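Local coordinates for lysozyme inhibitor LprI-like N-terminal domain-containing protein (Burkholderia thailandensis, PDB 6AR7), which is of unknown function but contains regions related to the lysozyme inhibitor LprI, consistent with a role in inhibiting lysozyme, at residues W56-L67 with V121-A132; R77-R85 with D195-E203. One frame throughout, in Å; residues are numbered along the deposited sequence.

Contact 1 packs helix 42-70 against helix 107-136, and contact 2 sets helix 73-101 against the end of helix 180-197 and the turn after it. Their centres lie about 13 Å apart. Arg124 of contact 1 joins them: its NH2 is 2.8 Å from Ser82 OG and 2.9 Å from Gln83 OE1, both probable hydrogen bonds, while its NH1 packs 3.4 Å from the selenium of Met197. Tyr64 OH also packs 3.3 Å from Gln80 CG. Helix 73-101 touches both segments of contact 1, and with Arg124 of helix 107-136 it packs on the end of helix 180-197. The segments alternate along the chain, and neither contact includes a ligand.

Contact 1: W56-L67 with V121-A132; sequences WQGEVDAAYQRL and VRERALALRGAA
Trp56 lies against Arg122, Ala125, Leu126 and Arg129 as a knob in a hole, and its side chain can be followed outward atom by atom. Trp56 CB meets Val121 CG1 at 3.8 Å. Past it, the indole runs alongside the Arg122 chain, both pointing the same way. Arg122 CG stands over one face, 3.8 Å from the centroid of the Trp56 five-membered ring and 19° off its normal, a CH-pi contact. Chi1 (-175°) puts CG there, beside CE2, and the extended chain carries CD and NE on along NE1 and CZ2. NE1 itself bonds Asp27, which also pairs with Arg122. Trp56 CE3 touches Ala125 CB at 3.6 Å, CH2 nears Leu126 CD2, and CZ3 reaches one face of the Arg129 guanidinium, near its rim.

Glu59 takes NH2 of that guanidinium while Asp24 pairs with NH1. Arg129 NH2 donates to Glu59 OE1 at 3.0 Å in a nearly straight salt bridge, on the anti side but tilted well out of the carboxylate plane. One water accepts from Arg129 NE and donates to both OE1 and O of Glu59, so OE1 has two donors.

Deeper in, Val60 is a knob among Val121, Arg124, Ala125 and Leu128, its CG2 3.7 Å from Ala125 CB. Leu128 returns the fit among Val60, Ala63, Tyr64 and Leu67; Leu128 CD2 meets Leu67 CD1 at 3.8 Å. The local axes approach to 8.1 Å at 24°, with an alanine of 121-132 at each of the two closest CA pairs. Helix 25-34 adjoins Trp56, whereas helix 73-101 packs against Tyr64, Arg124 and Ala131.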
loop_
_atom_site.group_PDB
_atom_site.type_symbol
_atom_site.label_atom_id
_atom_site.label_comp_id
_atom_site.label_asym_id
_atom_site.label_seq_id
_atom_site.Cartn_x
_atom_site.Cartn_y
_atom_site.Cartn_z
ATOM N N TRP A 56 9.008 8.586 4.113
ATOM C CA TRP A 56 8.195 8.248 2.950
ATOM C C TRP A 56 6.825 8.915 3.007
ATOM O O TRP A 56 6.280 9.286 1.968
ATOM C CB TRP A 56 8.036 6.736 2.818
ATOM C CG TRP A 56 9.216 6.128 2.187
ATOM C CD1 TRP A 56 10.116 5.282 2.776
ATOM C CD2 TRP A 56 9.694 6.360 0.850
ATOM N NE1 TRP A 56 11.114 4.956 1.879
ATOM C CE2 TRP A 56 10.876 5.607 0.694
ATOM C CE3 TRP A 56 9.231 7.123 -0.227
ATOM C CZ2 TRP A 56 11.587 5.575 -0.496
ATOM C CZ3 TRP A 56 9.940 7.090 -1.410
ATOM C CH2 TRP A 56 11.108 6.326 -1.535
ATOM N N GLN A 57 6.247 9.065 4.197
ATOM C CA GLN A 57 4.963 9.746 4.281
ATOM C C GLN A 57 5.107 11.215 3.873
ATOM O O GLN A 57 4.216 11.786 3.234
ATOM C CB GLN A 57 4.390 9.604 5.687
ATOM C CG GLN A 57 3.047 10.327 5.893
ATOM C CD GLN A 57 1.966 9.835 4.945
ATOM O OE1 GLN A 57 1.680 8.641 4.886
ATOM N NE2 GLN A 57 1.353 10.761 4.206
ATOM N N GLY A 58 6.236 11.833 4.194
ATOM C CA GLY A 58 6.476 13.172 3.687
ATOM C C GLY A 58 6.555 13.207 2.172
ATOM O O GLY A 58 6.110 14.171 1.538
ATOM N N GLU A 59 7.110 12.152 1.564
ATOM C CA GLU A 59 7.177 12.129 0.107
ATOM C C GLU A 59 5.807 11.870 -0.507
ATOM O O GLU A 59 5.516 12.366 -1.605
ATOM C CB GLU A 59 8.193 11.091 -0.364
ATOM C CG GLU A 59 9.617 11.481 0.015
ATOM C CD GLU A 59 9.976 12.872 -0.503
ATOM O OE1 GLU A 59 9.978 13.054 -1.742
ATOM O OE2 GLU A 59 10.220 13.784 0.326
ATOM N N VAL A 60 4.957 11.116 0.183
ATOM C CA VAL A 60 3.570 10.974 -0.253
ATOM C C VAL A 60 2.912 12.341 -0.329
ATOM O O VAL A 60 2.322 12.717 -1.347
ATOM C CB VAL A 60 2.793 10.048 0.703
ATOM C CG1 VAL A 60 1.291 10.146 0.437
ATOM C CG2 VAL A 60 3.266 8.588 0.583
ATOM N N ASP A 61 3.032 13.120 0.744
ATOM C CA ASP A 61 2.351 14.407 0.787
ATOM C C ASP A 61 2.908 15.373 -0.249
ATOM O O ASP A 61 2.147 16.120 -0.870
ATOM C CB ASP A 61 2.428 14.982 2.201
ATOM C CG ASP A 61 1.638 14.142 3.201
ATOM O OD1 ASP A 61 0.671 13.490 2.762
ATOM O OD2 ASP A 61 1.963 14.124 4.407
ATOM N N ALA A 62 4.224 15.351 -0.469
ATOM C CA ALA A 62 4.838 16.262 -1.427
ATOM C C ALA A 62 4.526 15.857 -2.858
ATOM O O ALA A 62 4.319 16.723 -3.720
ATOM C CB ALA A 62 6.348 16.315 -1.222
ATOM N N ALA A 63 4.586 14.558 -3.154
ATOM C CA ALA A 63 4.262 14.114 -4.502
ATOM C C ALA A 63 2.791 14.366 -4.797
ATOM O O ALA A 63 2.441 14.820 -5.889
ATOM C CB ALA A 63 4.619 12.643 -4.687
ATOM N N TYR A 64 1.921 14.138 -3.809
ATOM C CA TYR A 64 0.507 14.458 -3.990
ATOM C C TYR A 64 0.313 15.947 -4.272
ATOM O O TYR A 64 -0.527 16.330 -5.095
ATOM C CB TYR A 64 -0.292 14.034 -2.753
ATOM C CG TYR A 64 -1.752 14.443 -2.771
ATOM C CD1 TYR A 64 -2.680 13.747 -3.535
ATOM C CD2 TYR A 64 -2.199 15.541 -2.037
ATOM C CE1 TYR A 64 -4.038 14.124 -3.562
ATOM C CE2 TYR A 64 -3.552 15.929 -2.054
ATOM C CZ TYR A 64 -4.462 15.211 -2.820
ATOM O OH TYR A 64 -5.795 15.577 -2.846
ATOM N N GLN A 65 1.103 16.806 -3.627
ATOM C CA GLN A 65 0.932 18.237 -3.861
ATOM C C GLN A 65 1.394 18.642 -5.259
ATOM O O GLN A 65 0.695 19.397 -5.946
ATOM C CB GLN A 65 1.653 19.041 -2.783
ATOM C CG GLN A 65 0.936 19.045 -1.435
ATOM C CD GLN A 65 -0.553 19.385 -1.554
ATOM O OE1 GLN A 65 -0.947 20.270 -2.322
ATOM N NE2 GLN A 65 -1.382 18.696 -0.769
ATOM N N ARG A 66 2.553 18.148 -5.708
ATOM C CA ARG A 66 2.968 18.384 -7.093
ATOM C C ARG A 66 1.895 17.924 -8.073
ATOM O O ARG A 66 1.566 18.628 -9.036
ATOM C CB ARG A 66 4.272 17.657 -7.389
ATOM C CG ARG A 66 5.534 18.412 -7.113
ATOM C CD ARG A 66 6.577 17.881 -8.065
ATOM N NE ARG A 66 6.893 16.492 -7.757
ATOM C CZ ARG A 66 7.148 15.562 -8.672
ATOM N NH1 ARG A 66 7.091 15.864 -9.968
ATOM N NH2 ARG A 66 7.437 14.324 -8.290
ATOM N N LEU A 67 1.359 16.725 -7.847
ATOM C CA LEU A 67 0.379 16.147 -8.757
ATOM C C LEU A 67 -0.853 17.033 -8.871
ATOM O O LEU A 67 -1.346 17.282 -9.976
ATOM C CB LEU A 67 -0.013 14.752 -8.266
ATOM C CG LEU A 67 -0.596 13.764 -9.272
ATOM C CD1 LEU A 67 -0.532 12.367 -8.705
ATOM C CD2 LEU A 67 -2.036 14.120 -9.566
ATOM N N VAL A 121 3.497 2.803 2.512
ATOM C CA VAL A 121 3.733 4.238 2.438
ATOM C C VAL A 121 4.741 4.523 1.346
ATOM O O VAL A 121 4.518 5.372 0.481
ATOM C CB VAL A 121 4.193 4.774 3.805
ATOM C CG1 VAL A 121 4.351 6.308 3.782
ATOM C CG2 VAL A 121 3.200 4.367 4.866
ATOM N N ARG A 122 5.845 3.773 1.348
ATOM C CA ARG A 122 6.808 3.837 0.259
ATOM C C ARG A 122 6.125 3.630 -1.092
ATOM O O ARG A 122 6.307 4.431 -2.024
ATOM C CB ARG A 122 7.883 2.780 0.502
ATOM C CG ARG A 122 9.014 2.796 -0.455
ATOM C CD ARG A 122 10.158 1.910 0.059
ATOM N NE ARG A 122 11.223 1.875 -0.932
ATOM C CZ ARG A 122 11.203 1.137 -2.035
ATOM N NH1 ARG A 122 10.175 0.325 -2.298
ATOM N NH2 ARG A 122 12.225 1.212 -2.875
ATOM N N GLU A 123 5.305 2.572 -1.203
ATOM C CA GLU A 123 4.604 2.282 -2.454
ATOM C C GLU A 123 3.716 3.447 -2.893
ATOM O O GLU A 123 3.703 3.820 -4.072
ATOM C CB GLU A 123 3.774 0.992 -2.312
ATOM C CG GLU A 123 4.607 -0.285 -2.426
ATOM C CD GLU A 123 3.927 -1.546 -1.858
ATOM O OE1 GLU A 123 2.751 -1.492 -1.445
ATOM O OE2 GLU A 123 4.584 -2.607 -1.820
ATOM N N ARG A 124 2.948 4.024 -1.969
ATOM C CA ARG A 124 2.072 5.124 -2.354
ATOM C C ARG A 124 2.885 6.310 -2.857
ATOM O O ARG A 124 2.522 6.939 -3.853
ATOM C CB ARG A 124 1.176 5.522 -1.184
ATOM C CG ARG A 124 0.161 6.614 -1.523
ATOM C CD ARG A 124 -0.709 6.266 -2.751
ATOM N NE ARG A 124 -1.774 7.254 -2.905
ATOM C CZ ARG A 124 -2.615 7.308 -3.931
ATOM N NH1 ARG A 124 -2.528 6.420 -4.922
ATOM N NH2 ARG A 124 -3.539 8.257 -3.967
ATOM N N ALA A 125 4.013 6.600 -2.208
ATOM C CA ALA A 125 4.859 7.709 -2.641
ATOM C C ALA A 125 5.350 7.522 -4.072
ATOM O O ALA A 125 5.317 8.457 -4.879
ATOM C CB ALA A 125 6.057 7.850 -1.691
ATOM N N LEU A 126 5.812 6.316 -4.404
ATOM C CA LEU A 126 6.385 6.073 -5.724
ATOM C C LEU A 126 5.331 6.172 -6.823
ATOM O O LEU A 126 5.620 6.632 -7.932
ATOM C CB LEU A 126 7.054 4.703 -5.758
ATOM C CG LEU A 126 8.256 4.523 -4.837
ATOM C CD1 LEU A 126 8.684 3.057 -4.840
ATOM C CD2 LEU A 126 9.395 5.447 -5.283
ATOM N N ALA A 127 4.112 5.718 -6.537
ATOM C CA ALA A 127 3.027 5.831 -7.505
ATOM C C ALA A 127 2.665 7.286 -7.757
ATOM O O ALA A 127 2.462 7.689 -8.908
ATOM C CB ALA A 127 1.804 5.055 -7.008
ATOM N N LEU A 128 2.561 8.081 -6.689
ATOM C CA LEU A 128 2.264 9.498 -6.850
ATOM C C LEU A 128 3.380 10.190 -7.615
ATOM O O LEU A 128 3.118 11.018 -8.502
ATOM C CB LEU A 128 2.062 10.131 -5.476
ATOM C CG LEU A 128 0.763 9.727 -4.779
ATOM C CD1 LEU A 128 0.813 10.093 -3.341
ATOM C CD2 LEU A 128 -0.398 10.472 -5.437
ATOM N N ARG A 129 4.631 9.838 -7.305
ATOM C CA ARG A 129 5.772 10.423 -8.000
ATOM C C ARG A 129 5.730 10.097 -9.476
ATOM O O ARG A 129 5.967 10.967 -10.319
ATOM C CB ARG A 129 7.078 9.903 -7.417
ATOM C CG ARG A 129 7.504 10.502 -6.127
ATOM C CD ARG A 129 8.805 9.811 -5.725
ATOM N NE ARG A 129 9.400 10.373 -4.526
ATOM C CZ ARG A 129 10.549 9.947 -4.017
ATOM N NH1 ARG A 129 11.202 8.969 -4.626
ATOM N NH2 ARG A 129 11.060 10.520 -2.938
ATOM N N GLY A 130 5.471 8.830 -9.809
ATOM C CA GLY A 130 5.419 8.445 -11.209
ATOM C C GLY A 130 4.373 9.223 -11.987
ATOM O O GLY A 130 4.623 9.671 -13.107
ATOM N N ALA A 131 3.195 9.407 -11.397
ATOM C CA ALA A 131 2.153 10.176 -12.067
ATOM C C ALA A 131 2.561 11.635 -12.208
ATOM O O ALA A 131 2.455 12.214 -13.290
ATOM C CB ALA A 131 0.827 10.056 -11.312
ATOM N N ALA A 132 3.001 12.256 -11.115
ATOM C CA ALA A 132 3.357 13.667 -11.177
ATOM C C ALA A 132 4.480 13.916 -12.171
ATOM O O ALA A 132 4.481 14.944 -12.860
ATOM C CB ALA A 132 3.750 14.166 -9.788
HETATM O O HOH W 1 7.804 12.912 -3.419
#

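Contact 2: R77-R85 with D195-E203; sequences RGWQESQRR and DAMTPLVSE
Ala196 opens the contact by setting its CB 3.8 Å from Ser82 CA, with Glu81 CG and Arg85 CG also near this methyl. The two charged chains contribute aliphatic carbons here; their polar ends belong to a network in which Glu81 OE1 pairs with Arg84 and OE2 with Arg85. A water donates to both Ala196 O and Gly78 O, bridging the two backbones where no direct hydrogen bond crosses.

Met197, a selenomethionine, comes next. The bend at chi2 helps place Met197 SE 3.6 Å from Trp79 CZ3 and 3.7 Å from Ser82 CB, and chi3 swings CE over to Trp79 CH2 and CZ3. Met197 SE is 4.2 Å from the centroid of the Trp79 six-membered ring and 36° off the normal, an oblique Met-aromatic contact. Ser82 OG donates to Trp79 O at 2.7 Å and is also bonded to Arg124 NH2; Trp79 O accepts from Gln83 N as well.

Beyond Pro199, Leu200 slides past the indole in the opposite direction. Leu200 CD1 stands 3.6 Å from the centroid of the Trp79 five-membered ring, only 4° off the normal, a CH-pi contact over one face. Leu200 CD1 is also 3.4 Å from Gly78 C, a close approach to the backbone at a residue without a side chain. Val201 CG1 adds a looser touch, 4.3 Å from Trp79 CH2.

Tyr135 bonds Trp79 NE1, while Leu67, Leu128 and Ala131 also touch the tryptophan, placing it between helices. Ser202 then N-caps helix 203-223, its OG bonding Glu205 N. Helix-to-turn packing around a buried tryptophan thus joins the two LprI-related regions of this all-helical protein.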
loop_
_atom_site.group_PDB
_atom_site.type_symbol
_atom_site.label_atom_id
_atom_site.label_comp_id
_atom_site.label_asym_id
_atom_site.label_seq_id
_atom_site.Cartn_x
_atom_site.Cartn_y
_atom_site.Cartn_z
ATOM N N ARG A 77 -8.829 15.563 -10.180
ATOM C CA ARG A 77 -9.958 15.118 -9.367
ATOM C C ARG A 77 -9.907 13.614 -9.135
ATOM O O ARG A 77 -10.227 13.140 -8.039
ATOM C CB ARG A 77 -11.283 15.511 -10.026
ATOM C CG ARG A 77 -11.542 17.005 -10.013
ATOM C CD ARG A 77 -12.945 17.342 -10.509
ATOM N NE ARG A 77 -13.051 17.233 -11.959
ATOM C CZ ARG A 77 -12.766 18.224 -12.796
ATOM N NH1 ARG A 77 -12.357 19.393 -12.321
ATOM N NH2 ARG A 77 -12.886 18.044 -14.104
ATOM N N GLY A 78 -9.519 12.851 -10.163
ATOM C CA GLY A 78 -9.371 11.415 -10.001
ATOM C C GLY A 78 -8.346 11.049 -8.943
ATOM O O GLY A 78 -8.593 10.189 -8.094
ATOM N N TRP A 79 -7.172 11.687 -8.983
ATOM C CA TRP A 79 -6.152 11.376 -7.978
ATOM C C TRP A 79 -6.571 11.868 -6.600
ATOM O O TRP A 79 -6.287 11.209 -5.588
ATOM C CB TRP A 79 -4.797 11.962 -8.380
ATOM C CG TRP A 79 -4.095 11.095 -9.371
ATOM C CD1 TRP A 79 -4.105 11.234 -10.730
ATOM C CD2 TRP A 79 -3.289 9.940 -9.093
ATOM N NE1 TRP A 79 -3.368 10.233 -11.313
ATOM C CE2 TRP A 79 -2.847 9.433 -10.329
ATOM C CE3 TRP A 79 -2.903 9.284 -7.918
ATOM C CZ2 TRP A 79 -2.041 8.298 -10.423
ATOM C CZ3 TRP A 79 -2.098 8.165 -8.016
ATOM C CH2 TRP A 79 -1.672 7.686 -9.259
ATOM N N GLN A 80 -7.247 13.022 -6.537
ATOM C CA GLN A 80 -7.750 13.498 -5.255
ATOM C C GLN A 80 -8.693 12.479 -4.650
ATOM O O GLN A 80 -8.651 12.217 -3.442
ATOM C CB GLN A 80 -8.453 14.845 -5.413
ATOM C CG GLN A 80 -7.492 15.976 -5.707
ATOM C CD GLN A 80 -8.212 17.288 -5.920
ATOM O OE1 GLN A 80 -9.294 17.318 -6.502
ATOM N NE2 GLN A 80 -7.604 18.382 -5.478
ATOM N N GLU A 81 -9.540 11.885 -5.484
ATOM C CA GLU A 81 -10.414 10.829 -5.008
ATOM C C GLU A 81 -9.604 9.627 -4.534
ATOM O O GLU A 81 -9.877 9.069 -3.461
ATOM C CB GLU A 81 -11.376 10.418 -6.124
ATOM C CG GLU A 81 -12.310 9.279 -5.737
ATOM C CD GLU A 81 -13.254 9.619 -4.600
ATOM O OE1 GLU A 81 -13.544 10.812 -4.379
ATOM O OE2 GLU A 81 -13.680 8.681 -3.901
ATOM N N SER A 82 -8.578 9.238 -5.299
ATOM C CA SER A 82 -7.767 8.086 -4.910
ATOM C C SER A 82 -7.091 8.317 -3.560
ATOM O O SER A 82 -7.004 7.397 -2.735
ATOM C CB SER A 82 -6.730 7.785 -5.992
ATOM O OG SER A 82 -5.564 8.572 -5.829
ATOM N N GLN A 83 -6.640 9.548 -3.302
ATOM C CA GLN A 83 -5.949 9.818 -2.044
ATOM C C GLN A 83 -6.915 9.790 -0.870
ATOM O O GLN A 83 -6.582 9.282 0.204
ATOM C CB GLN A 83 -5.218 11.164 -2.110
ATOM C CG GLN A 83 -4.354 11.476 -0.861
ATOM C CD GLN A 83 -3.134 10.574 -0.726
ATOM O OE1 GLN A 83 -2.859 9.708 -1.572
ATOM N NE2 GLN A 83 -2.401 10.760 0.360
ATOM N N ARG A 84 -8.120 10.329 -1.052
ATOM C CA ARG A 84 -9.120 10.215 -0.002
ATOM C C ARG A 84 -9.384 8.744 0.322
ATOM O O ARG A 84 -9.498 8.363 1.494
ATOM C CB ARG A 84 -10.409 10.910 -0.447
ATOM C CG ARG A 84 -10.473 12.426 -0.178
ATOM C CD ARG A 84 -11.864 13.023 -0.505
ATOM N NE ARG A 84 -12.285 12.861 -1.904
ATOM C CZ ARG A 84 -12.045 13.733 -2.887
ATOM N NH1 ARG A 84 -11.384 14.853 -2.643
ATOM N NH2 ARG A 84 -12.471 13.484 -4.122
ATOM N N ARG A 85 -9.450 7.898 -0.712
ATOM C CA ARG A 85 -9.702 6.476 -0.508
ATOM C C ARG A 85 -8.488 5.790 0.089
ATOM O O ARG A 85 -8.625 4.880 0.916
ATOM C CB ARG A 85 -10.083 5.813 -1.827
ATOM C CG ARG A 85 -11.370 6.344 -2.470
ATOM C CD ARG A 85 -12.591 6.038 -1.626
ATOM N NE ARG A 85 -13.831 6.402 -2.310
ATOM C CZ ARG A 85 -15.051 6.140 -1.843
ATOM N NH1 ARG A 85 -15.196 5.503 -0.687
ATOM N NH2 ARG A 85 -16.126 6.509 -2.530
ATOM N N ASP A 195 -10.546 0.672 -6.786
ATOM C CA ASP A 195 -11.423 1.158 -7.846
ATOM C C ASP A 195 -11.078 2.592 -8.235
ATOM O O ASP A 195 -11.108 2.946 -9.419
ATOM C CB ASP A 195 -12.895 1.076 -7.427
ATOM C CG ASP A 195 -13.394 -0.361 -7.291
ATOM O OD1 ASP A 195 -12.774 -1.283 -7.877
ATOM O OD2 ASP A 195 -14.427 -0.556 -6.614
ATOM N N ALA A 196 -10.728 3.430 -7.260
ATOM C CA ALA A 196 -10.451 4.830 -7.586
ATOM C C ALA A 196 -9.238 4.948 -8.494
ATOM O O ALA A 196 -9.163 5.865 -9.323
ATOM C CB ALA A 196 -10.251 5.635 -6.302
HETATM N N MSE A 197 -8.331 3.986 -8.408
HETATM C CA MSE A 197 -7.077 3.984 -9.148
HETATM C C MSE A 197 -7.173 3.433 -10.575
HETATM O O MSE A 197 -6.396 3.824 -11.444
HETATM C CB MSE A 197 -6.049 3.176 -8.362
HETATM C CG MSE A 197 -5.613 3.876 -7.084
HETATM SE SE MSE A 197 -4.391 5.374 -7.549
HETATM C CE MSE A 197 -2.771 4.288 -7.818
ATOM N N THR A 198 -8.112 2.518 -10.815
ATOM C CA THR A 198 -8.204 1.890 -12.130
ATOM C C THR A 198 -8.227 2.865 -13.298
ATOM O O THR A 198 -7.508 2.607 -14.280
ATOM C CB THR A 198 -9.442 0.992 -12.220
ATOM O OG1 THR A 198 -9.430 0.074 -11.132
ATOM C CG2 THR A 198 -9.417 0.228 -13.531
ATOM N N PRO A 199 -8.969 3.984 -13.267
ATOM C CA PRO A 199 -8.949 4.897 -14.421
ATOM C C PRO A 199 -7.654 5.671 -14.576
ATOM O O PRO A 199 -7.440 6.244 -15.650
ATOM C CB PRO A 199 -10.112 5.864 -14.135
ATOM C CG PRO A 199 -10.888 5.258 -13.034
ATOM C CD PRO A 199 -9.906 4.461 -12.235
ATOM N N LEU A 200 -6.783 5.685 -13.557
ATOM C CA LEU A 200 -5.614 6.555 -13.514
ATOM C C LEU A 200 -4.297 5.850 -13.810
ATOM O O LEU A 200 -3.289 6.529 -14.019
ATOM C CB LEU A 200 -5.516 7.237 -12.141
ATOM C CG LEU A 200 -6.784 7.954 -11.660
ATOM C CD1 LEU A 200 -6.612 8.448 -10.241
ATOM C CD2 LEU A 200 -7.128 9.111 -12.590
ATOM N N VAL A 201 -4.259 4.521 -13.814
ATOM C CA VAL A 201 -3.008 3.791 -13.995
ATOM C C VAL A 201 -3.189 2.751 -15.096
ATOM O O VAL A 201 -4.308 2.422 -15.502
ATOM C CB VAL A 201 -2.533 3.119 -12.692
ATOM C CG1 VAL A 201 -2.365 4.153 -11.572
ATOM C CG2 VAL A 201 -3.510 2.027 -12.269
ATOM N N SER A 202 -2.060 2.218 -15.563
ATOM C CA SER A 202 -2.061 1.217 -16.619
ATOM C C SER A 202 -2.692 -0.085 -16.130
ATOM O O SER A 202 -2.874 -0.317 -14.931
ATOM C CB SER A 202 -0.641 0.938 -17.101
ATOM O OG SER A 202 0.090 0.199 -16.127
ATOM N N GLU A 203 -3.051 -0.939 -17.087
ATOM C CA GLU A 203 -3.581 -2.245 -16.723
ATOM C C GLU A 203 -2.563 -3.027 -15.908
ATOM O O GLU A 203 -2.927 -3.723 -14.954
ATOM C CB GLU A 203 -4.004 -3.020 -17.977
ATOM C CG GLU A 203 -4.654 -4.374 -17.666
ATOM C CD GLU A 203 -6.040 -4.262 -17.002
ATOM O OE1 GLU A 203 -6.617 -3.152 -16.953
ATOM O OE2 GLU A 203 -6.560 -5.296 -16.521
HETATM O O HOH W 2 -10.305 8.206 -9.039
#